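Local atomic coordinates of ORF10 (PDB entry 6RIW), a protein that probably catalyses chain-extending condensation as the ketosynthase-chain length factor part of a larger polyunsaturated fatty acid synthase. Residues F478-N492 with A844-N856. Residues are numbered along the deposited sequence; the frame is centred on the assembly and turned at random.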
ATOM      1  N   PHE A 478     -16.553   8.218  12.143  1.00 13.88           N
ATOM      2  CA  PHE A 478     -15.838   9.474  11.917  1.00 12.52           C
ATOM      3  C   PHE A 478     -15.881  10.275  13.208  1.00 15.32           C
ATOM      4  O   PHE A 478     -16.956  10.729  13.625  1.00 15.79           O
ATOM      5  CB  PHE A 478     -16.464  10.271  10.779  1.00 13.04           C
ATOM      6  CG  PHE A 478     -16.248   9.673   9.430  1.00 14.76           C
ATOM      7  CD1 PHE A 478     -14.971   9.577   8.895  1.00 16.01           C
ATOM      8  CD2 PHE A 478     -17.329   9.216   8.688  1.00 13.39           C
ATOM      9  CE1 PHE A 478     -14.766   9.046   7.637  1.00 15.07           C
ATOM     10  CE2 PHE A 478     -17.137   8.676   7.426  1.00 13.01           C
ATOM     11  CZ  PHE A 478     -15.837   8.590   6.907  1.00 16.04           C
ATOM     12  N   GLY A 479     -14.726  10.447  13.846  1.00 13.55           N
ATOM     13  CA  GLY A 479     -14.738  11.197  15.091  1.00 14.22           C
ATOM     14  C   GLY A 479     -15.620  10.481  16.091  1.00 16.70           C
ATOM     15  O   GLY A 479     -15.638   9.255  16.160  1.00 18.80           O
ATOM     16  N   SER A 480     -16.400  11.244  16.850  1.00 15.94           N
ATOM     17  CA  SER A 480     -17.302  10.607  17.808  1.00 18.72           C
ATOM     18  C   SER A 480     -18.597  10.101  17.173  1.00 22.91           C
ATOM     19  O   SER A 480     -19.431   9.539  17.889  1.00 20.71           O
ATOM     20  CB  SER A 480     -17.621  11.588  18.948  1.00 22.05           C
ATOM     21  OG  SER A 480     -18.204  12.749  18.399  1.00 20.92           O
ATOM     22  N   ALA A 481     -18.796  10.285  15.867  1.00 18.42           N
ATOM     23  CA  ALA A 481     -19.941   9.680  15.167  1.00 19.67           C
ATOM     24  C   ALA A 481     -19.547   8.249  14.826  1.00 19.05           C
ATOM     25  O   ALA A 481     -18.947   7.968  13.790  1.00 17.60           O
ATOM     26  CB  ALA A 481     -20.319  10.477  13.929  1.00 19.48           C
ATOM     27  N   SER A 482     -19.876   7.331  15.716  1.00 18.10           N
ATOM     28  CA  SER A 482     -19.201   6.045  15.738  1.00 18.37           C
ATOM     29  C   SER A 482     -19.925   4.954  14.951  1.00 16.78           C
ATOM     30  O   SER A 482     -19.393   3.840  14.841  1.00 16.35           O
ATOM     31  CB  SER A 482     -18.973   5.612  17.192  1.00 22.70           C
ATOM     32  OG  SER A 482     -20.205   5.416  17.865  1.00 27.93           O
ATOM     33  N   ASN A 483     -21.090   5.248  14.370  1.00 17.22           N
ATOM     34  CA  ASN A 483     -21.734   4.310  13.459  1.00 15.58           C
ATOM     35  C   ASN A 483     -22.569   5.093  12.453  1.00 13.74           C
ATOM     36  O   ASN A 483     -22.710   6.317  12.541  1.00 14.76           O
ATOM     37  CB  ASN A 483     -22.587   3.264  14.215  1.00 19.17           C
ATOM     38  CG  ASN A 483     -23.680   3.904  15.073  1.00 19.98           C
ATOM     39  OD1 ASN A 483     -24.274   4.895  14.690  1.00 18.11           O
ATOM     40  ND2 ASN A 483     -23.939   3.322  16.247  1.00 24.24           N
ATOM     41  N   LEU A 484     -23.144   4.360  11.500  1.00 14.70           N
ATOM     42  CA  LEU A 484     -23.887   5.005  10.426  1.00 14.40           C
ATOM     43  C   LEU A 484     -25.069   5.813  10.961  1.00 12.30           C
ATOM     44  O   LEU A 484     -25.352   6.909  10.465  1.00 15.66           O
ATOM     45  CB  LEU A 484     -24.362   3.943   9.425  1.00 14.26           C
ATOM     46  CG  LEU A 484     -24.951   4.518   8.140  1.00 15.59           C
ATOM     47  CD1 LEU A 484     -23.851   5.120   7.281  1.00 17.68           C
ATOM     48  CD2 LEU A 484     -25.700   3.455   7.355  1.00 14.61           C
ATOM     49  N   ALA A 485     -25.796   5.273  11.947  1.00 15.50           N
ATOM     50  CA  ALA A 485     -26.963   5.984  12.480  1.00 20.12           C
ATOM     51  C   ALA A 485     -26.572   7.336  13.067  1.00 18.32           C
ATOM     52  O   ALA A 485     -27.250   8.349  12.834  1.00 17.97           O
ATOM     53  CB  ALA A 485     -27.675   5.118  13.533  1.00 20.92           C
ATOM     54  N   GLN A 486     -25.456   7.380  13.797  1.00 17.22           N
ATOM     55  CA  GLN A 486     -24.990   8.630  14.394  1.00 17.65           C
ATOM     56  C   GLN A 486     -24.510   9.613  13.332  1.00 16.82           C
ATOM     57  O   GLN A 486     -24.747  10.821  13.436  1.00 15.01           O
ATOM     58  CB  GLN A 486     -23.878   8.330  15.409  1.00 18.94           C
ATOM     59  CG  GLN A 486     -24.374   7.695  16.708  1.00 21.56           C
ATOM     60  CD  GLN A 486     -23.223   7.279  17.631  1.00 25.62           C
ATOM     61  OE1 GLN A 486     -22.169   7.913  17.642  1.00 23.31           O
ATOM     62  NE2 GLN A 486     -23.428   6.213  18.405  1.00 27.54           N
ATOM     63  N   PHE A 487     -23.835   9.113  12.296  1.00 16.13           N
ATOM     64  CA  PHE A 487     -23.424   9.978  11.194  1.00 16.09           C
ATOM     65  C   PHE A 487     -24.641  10.561  10.478  1.00 15.64           C
ATOM     66  O   PHE A 487     -24.666  11.746  10.126  1.00 13.87           O
ATOM     67  CB  PHE A 487     -22.555   9.152  10.236  1.00 16.35           C
ATOM     68  CG  PHE A 487     -21.760   9.960   9.207  1.00 17.85           C
ATOM     69  CD1 PHE A 487     -21.126  11.149   9.539  1.00 15.45           C
ATOM     70  CD2 PHE A 487     -21.621   9.468   7.920  1.00 15.28           C
ATOM     71  CE1 PHE A 487     -20.386  11.845   8.598  1.00 14.38           C
ATOM     72  CE2 PHE A 487     -20.889  10.160   6.953  1.00 18.78           C
ATOM     73  CZ  PHE A 487     -20.269  11.353   7.292  1.00 15.51           C
ATOM     74  N   LYS A 488     -25.651   9.730  10.225  1.00 13.65           N
ATOM     75  CA  LYS A 488     -26.854  10.221   9.551  1.00 15.75           C
ATOM     76  C   LYS A 488     -27.485  11.364  10.341  1.00 17.31           C
ATOM     77  O   LYS A 488     -27.822  12.415   9.787  1.00 17.18           O
ATOM     78  CB  LYS A 488     -27.834   9.061   9.374  1.00 18.28           C
ATOM     79  CG  LYS A 488     -29.068   9.384   8.512  1.00 22.13           C
ATOM     80  CD  LYS A 488     -29.998   8.148   8.450  1.00 23.39           C
ATOM     81  CE  LYS A 488     -31.305   8.463   7.720  1.00 34.53           C
ATOM     82  NZ  LYS A 488     -32.181   7.256   7.627  1.00 39.71           N
ATOM     83  N   THR A 489     -27.632  11.172  11.646  1.00 16.81           N
ATOM     84  CA  THR A 489     -28.214  12.206  12.505  1.00 20.74           C
ATOM     85  C   THR A 489     -27.356  13.461  12.530  1.00 20.30           C
ATOM     86  O   THR A 489     -27.865  14.585  12.432  1.00 18.56           O
ATOM     87  CB  THR A 489     -28.361  11.654  13.913  1.00 20.98           C
ATOM     88  OG1 THR A 489     -29.272  10.556  13.877  1.00 23.19           O
ATOM     89  CG2 THR A 489     -28.866  12.726  14.866  1.00 26.74           C
ATOM     90  N   LEU A 490     -26.041  13.287  12.676  1.00 19.06           N
ATOM     91  CA  LEU A 490     -25.127  14.420  12.610  1.00 16.77           C
ATOM     92  C   LEU A 490     -25.342  15.242  11.343  1.00 17.98           C
ATOM     93  O   LEU A 490     -25.435  16.474  11.394  1.00 18.22           O
ATOM     94  CB  LEU A 490     -23.684  13.896  12.696  1.00 17.83           C
ATOM     95  CG  LEU A 490     -22.583  14.956  12.748  1.00 19.04           C
ATOM     96  CD1 LEU A 490     -22.324  15.340  14.185  1.00 17.86           C
ATOM     97  CD2 LEU A 490     -21.302  14.411  12.106  1.00 15.51           C
ATOM     98  N   LEU A 491     -25.383  14.581  10.178  1.00 12.61           N
ATOM     99  CA  LEU A 491     -25.484  15.319   8.924  1.00 15.74           C
ATOM    100  C   LEU A 491     -26.830  16.019   8.805  1.00 16.24           C
ATOM    101  O   LEU A 491     -26.905  17.163   8.339  1.00 19.34           O
ATOM    102  CB  LEU A 491     -25.285  14.361   7.748  1.00 15.45           C
ATOM    103  CG  LEU A 491     -23.900  13.738   7.711  1.00 15.76           C
ATOM    104  CD1 LEU A 491     -23.880  12.602   6.654  1.00 15.32           C
ATOM    105  CD2 LEU A 491     -22.895  14.825   7.379  1.00 17.45           C
ATOM    106  N   ASN A 492     -27.897  15.345   9.221  1.00 19.88           N
ATOM    107  CA  ASN A 492     -29.228  15.931   9.072  1.00 18.47           C
ATOM    108  C   ASN A 492     -29.397  17.154   9.958  1.00 25.47           C
ATOM    109  O   ASN A 492     -30.117  18.085   9.586  1.00 21.60           O
ATOM    110  CB  ASN A 492     -30.296  14.890   9.379  1.00 20.38           C
ATOM    111  CG  ASN A 492     -30.519  13.938   8.216  1.00 22.64           C
ATOM    112  OD1 ASN A 492     -30.236  14.283   7.077  1.00 25.87           O
ATOM    113  ND2 ASN A 492     -31.013  12.742   8.498  1.00 22.12           N
ATOM    114  N   ALA A 844     -16.128   9.347   3.062  1.00 10.30           N
ATOM    115  CA  ALA A 844     -16.998  10.288   3.761  1.00 11.64           C
ATOM    116  C   ALA A 844     -17.963  10.981   2.801  1.00 11.52           C
ATOM    117  O   ALA A 844     -19.157  11.120   3.106  1.00 12.59           O
ATOM    118  CB  ALA A 844     -16.169  11.342   4.511  1.00 11.16           C
ATOM    119  N   SER A 845     -17.465  11.441   1.650  1.00 10.46           N
ATOM    120  CA  SER A 845     -18.331  12.132   0.688  1.00 12.18           C
ATOM    121  C   SER A 845     -19.383  11.201   0.101  1.00 13.74           C
ATOM    122  O   SER A 845     -20.541  11.602  -0.088  1.00 12.45           O
ATOM    123  CB  SER A 845     -17.502  12.714  -0.452  1.00 14.09           C
ATOM    124  OG  SER A 845     -16.543  13.626   0.033  1.00 18.33           O
ATOM    125  N   ILE A 846     -18.979   9.984  -0.266  1.00 13.12           N
ATOM    126  CA  ILE A 846     -19.932   9.036  -0.851  1.00 12.06           C
ATOM    127  C   ILE A 846     -21.017   8.692   0.156  1.00 12.02           C
ATOM    128  O   ILE A 846     -22.214   8.661  -0.176  1.00 13.52           O
ATOM    129  CB  ILE A 846     -19.197   7.778  -1.347  1.00 10.49           C
ATOM    130  CG1 ILE A 846     -18.463   8.089  -2.659  1.00 12.76           C
ATOM    131  CG2 ILE A 846     -20.199   6.604  -1.541  1.00 15.52           C
ATOM    132  CD1 ILE A 846     -17.545   6.937  -3.166  1.00 11.44           C
ATOM    133  N   ILE A 847     -20.634   8.455   1.410  1.00 11.50           N
ATOM    134  CA  ILE A 847     -21.628   8.020   2.391  1.00 10.31           C
ATOM    135  C   ILE A 847     -22.585   9.157   2.755  1.00 14.20           C
ATOM    136  O   ILE A 847     -23.804   8.938   2.857  1.00 12.54           O
ATOM    137  CB  ILE A 847     -20.934   7.431   3.628  1.00 11.42           C
ATOM    138  CG1 ILE A 847     -20.310   6.084   3.224  1.00 12.85           C
ATOM    139  CG2 ILE A 847     -21.949   7.262   4.808  1.00 15.08           C
ATOM    140  CD1 ILE A 847     -19.651   5.343   4.378  1.00 12.36           C
ATOM    141  N   LYS A 848     -22.068  10.383   2.958  1.00 11.13           N
ATOM    142  CA  LYS A 848     -22.966  11.529   3.129  1.00 12.93           C
ATOM    143  C   LYS A 848     -23.977  11.602   1.985  1.00 14.55           C
ATOM    144  O   LYS A 848     -25.188  11.766   2.206  1.00 13.45           O
ATOM    145  CB  LYS A 848     -22.186  12.845   3.184  1.00 14.88           C
ATOM    146  CG  LYS A 848     -23.112  14.077   3.075  1.00 16.29           C
ATOM    147  CD  LYS A 848     -22.350  15.407   3.010  1.00 15.20           C
ATOM    148  CE  LYS A 848     -23.247  16.575   2.570  1.00 21.24           C
ATOM    149  NZ  LYS A 848     -22.472  17.840   2.414  1.00 19.01           N
ATOM    150  N   THR A 849     -23.474  11.524   0.755  1.00 10.65           N
ATOM    151  CA  THR A 849     -24.318  11.674  -0.428  1.00 12.82           C
ATOM    152  C   THR A 849     -25.319  10.533  -0.533  1.00 16.64           C
ATOM    153  O   THR A 849     -26.508  10.758  -0.810  1.00 15.29           O
ATOM    154  CB  THR A 849     -23.439  11.743  -1.673  1.00 12.39           C
ATOM    155  OG1 THR A 849     -22.547  12.863  -1.576  1.00 12.12           O
ATOM    156  CG2 THR A 849     -24.274  11.870  -2.947  1.00 11.35           C
ATOM    157  N   ALA A 850     -24.864   9.297  -0.297  1.00 11.75           N
ATOM    158  CA  ALA A 850     -25.788   8.161  -0.339  1.00 14.99           C
ATOM    159  C   ALA A 850     -26.870   8.265   0.733  1.00 17.77           C
ATOM    160  O   ALA A 850     -28.031   7.928   0.476  1.00 16.66           O
ATOM    161  CB  ALA A 850     -25.020   6.849  -0.191  1.00 13.31           C
ATOM    162  N   LEU A 851     -26.519   8.727   1.944  1.00 13.57           N
ATOM    163  CA  LEU A 851     -27.542   8.875   2.986  1.00 14.98           C
ATOM    164  C   LEU A 851     -28.573   9.931   2.596  1.00 19.07           C
ATOM    165  O   LEU A 851     -29.778   9.732   2.803  1.00 20.75           O
ATOM    166  CB  LEU A 851     -26.900   9.215   4.339  1.00 16.01           C
ATOM    167  CG  LEU A 851     -26.085   8.139   5.090  1.00 16.09           C
ATOM    168  CD1 LEU A 851     -25.340   8.733   6.312  1.00 15.32           C
ATOM    169  CD2 LEU A 851     -26.950   6.942   5.541  1.00 15.70           C
ATOM    170  N   LEU A 852     -28.123  11.056   2.025  1.00 18.65           N
ATOM    171  CA  LEU A 852     -29.047  12.109   1.608  1.00 20.39           C
ATOM    172  C   LEU A 852     -29.982  11.624   0.513  1.00 21.53           C
ATOM    173  O   LEU A 852     -31.182  11.903   0.546  1.00 19.24           O
ATOM    174  CB  LEU A 852     -28.278  13.328   1.097  1.00 16.76           C
ATOM    175  CG  LEU A 852     -27.543  14.198   2.125  1.00 25.85           C
ATOM    176  CD1 LEU A 852     -27.012  15.466   1.434  1.00 29.62           C
ATOM    177  CD2 LEU A 852     -28.440  14.552   3.304  1.00 27.73           C
ATOM    178  N   LEU A 853     -29.439  10.926  -0.484  1.00 15.62           N
ATOM    179  CA  LEU A 853     -30.268  10.374  -1.552  1.00 17.30           C
ATOM    180  C   LEU A 853     -31.205   9.277  -1.057  1.00 17.90           C
ATOM    181  O   LEU A 853     -32.335   9.166  -1.552  1.00 18.52           O
ATOM    182  CB  LEU A 853     -29.377   9.846  -2.667  1.00 15.71           C
ATOM    183  CG  LEU A 853     -28.652  10.941  -3.441  1.00 14.58           C
ATOM    184  CD1 LEU A 853     -27.555  10.274  -4.265  1.00 14.78           C
ATOM    185  CD2 LEU A 853     -29.596  11.726  -4.328  1.00 18.32           C
ATOM    186  N   ASP A 854     -30.770   8.469  -0.090  1.00 14.37           N
ATOM    187  CA  ASP A 854     -31.650   7.466   0.495  1.00 16.78           C
ATOM    188  C   ASP A 854     -32.851   8.090   1.200  1.00 22.59           C
ATOM    189  O   ASP A 854     -33.896   7.438   1.322  1.00 17.62           O
ATOM    190  CB  ASP A 854     -30.880   6.601   1.482  1.00 17.01           C
ATOM    191  CG  ASP A 854     -31.683   5.386   1.920  1.00 21.58           C
ATOM    192  OD1 ASP A 854     -32.146   4.644   1.034  1.00 16.24           O
ATOM    193  OD2 ASP A 854     -31.875   5.172   3.134  1.00 21.18           O
ATOM    194  N   GLN A 855     -32.712   9.324   1.679  1.00 20.60           N
ATOM    195  CA  GLN A 855     -33.776  10.069   2.353  1.00 22.41           C
ATOM    196  C   GLN A 855     -34.687  10.831   1.394  1.00 25.32           C
ATOM    197  O   GLN A 855     -35.645  11.460   1.852  1.00 27.38           O
ATOM    198  CB  GLN A 855     -33.168  11.089   3.335  1.00 24.75           C
ATOM    199  CG  GLN A 855     -32.522  10.502   4.535  1.00 26.89           C
ATOM    200  CD  GLN A 855     -31.555  11.496   5.224  1.00 29.75           C
ATOM    201  OE1 GLN A 855     -30.752  11.093   6.063  1.00 29.57           O
ATOM    202  NE2 GLN A 855     -31.631  12.779   4.857  1.00 24.31           N
ATOM    203  N   ASN A 856     -34.392  10.827   0.093  1.00 24.01           N
ATOM    204  CA  ASN A 856     -35.106  11.671  -0.856  1.00 27.02           C
ATOM    205  C   ASN A 856     -36.588  11.305  -0.886  1.00 28.91           C
ATOM    206  O   ASN A 856     -36.949  10.129  -0.956  1.00 31.99           O
ATOM    207  CB  ASN A 856     -34.492  11.519  -2.251  1.00 29.81           C
ATOM    208  CG  ASN A 856     -35.194  12.378  -3.299  1.00 36.43           C
ATOM    209  OD1 ASN A 856     -35.412  13.567  -3.089  1.00 37.33           O
ATOM    210  ND2 ASN A 856     -35.542  11.773  -4.437  1.00 37.98           N
TER
HETATM  211  O   HOH W   1     -30.525   6.188   5.061  1.00 30.18           O
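Helices 484-492 and 844-854 pack at a crossing angle of -76°, their axes 10.5 Å apart at closest approach, with K488 nearest L851 along the backbones. L851 is a knob in the hole formed by L484, F487, K488 and L491. Its CD1 lies 3.9 Å from K488 CA, while CD2 lies against CG and both methyls of L484, the two side chains running past each other in opposite directions. The ring of F487 is sandwiched between F478 CD2, offset toward the rim of one face, and L491 CD1, centred over the other; I847 CG2 meets its edge 3.8 Å from CE2. At the other end of the contact, F478 CZ touches A844 CB at 3.7 Å. At the outer end, N492 and Q855 pair through two reciprocal hydrogen bonds between their side-chain amides, N492 ND2 to Q855 OE1 and Q855 NE2 to N492 OD1, each 3.0 Å, although the amide planes are 53° apart. With CG anti to its carbonyl carbon (chi1 -70°) and an extended chain beyond, Q855 reaches N492 and lays OE1 against K488 CE. A leucine in its place would probably leave the N492 amide without either bond and free to turn. A water bridges D854 OD2 and, weakly, K488 NZ. Within the second ketosynthase-family domain, apolar packing around L851 thus holds the helices together, with polar links at its more exposed margin.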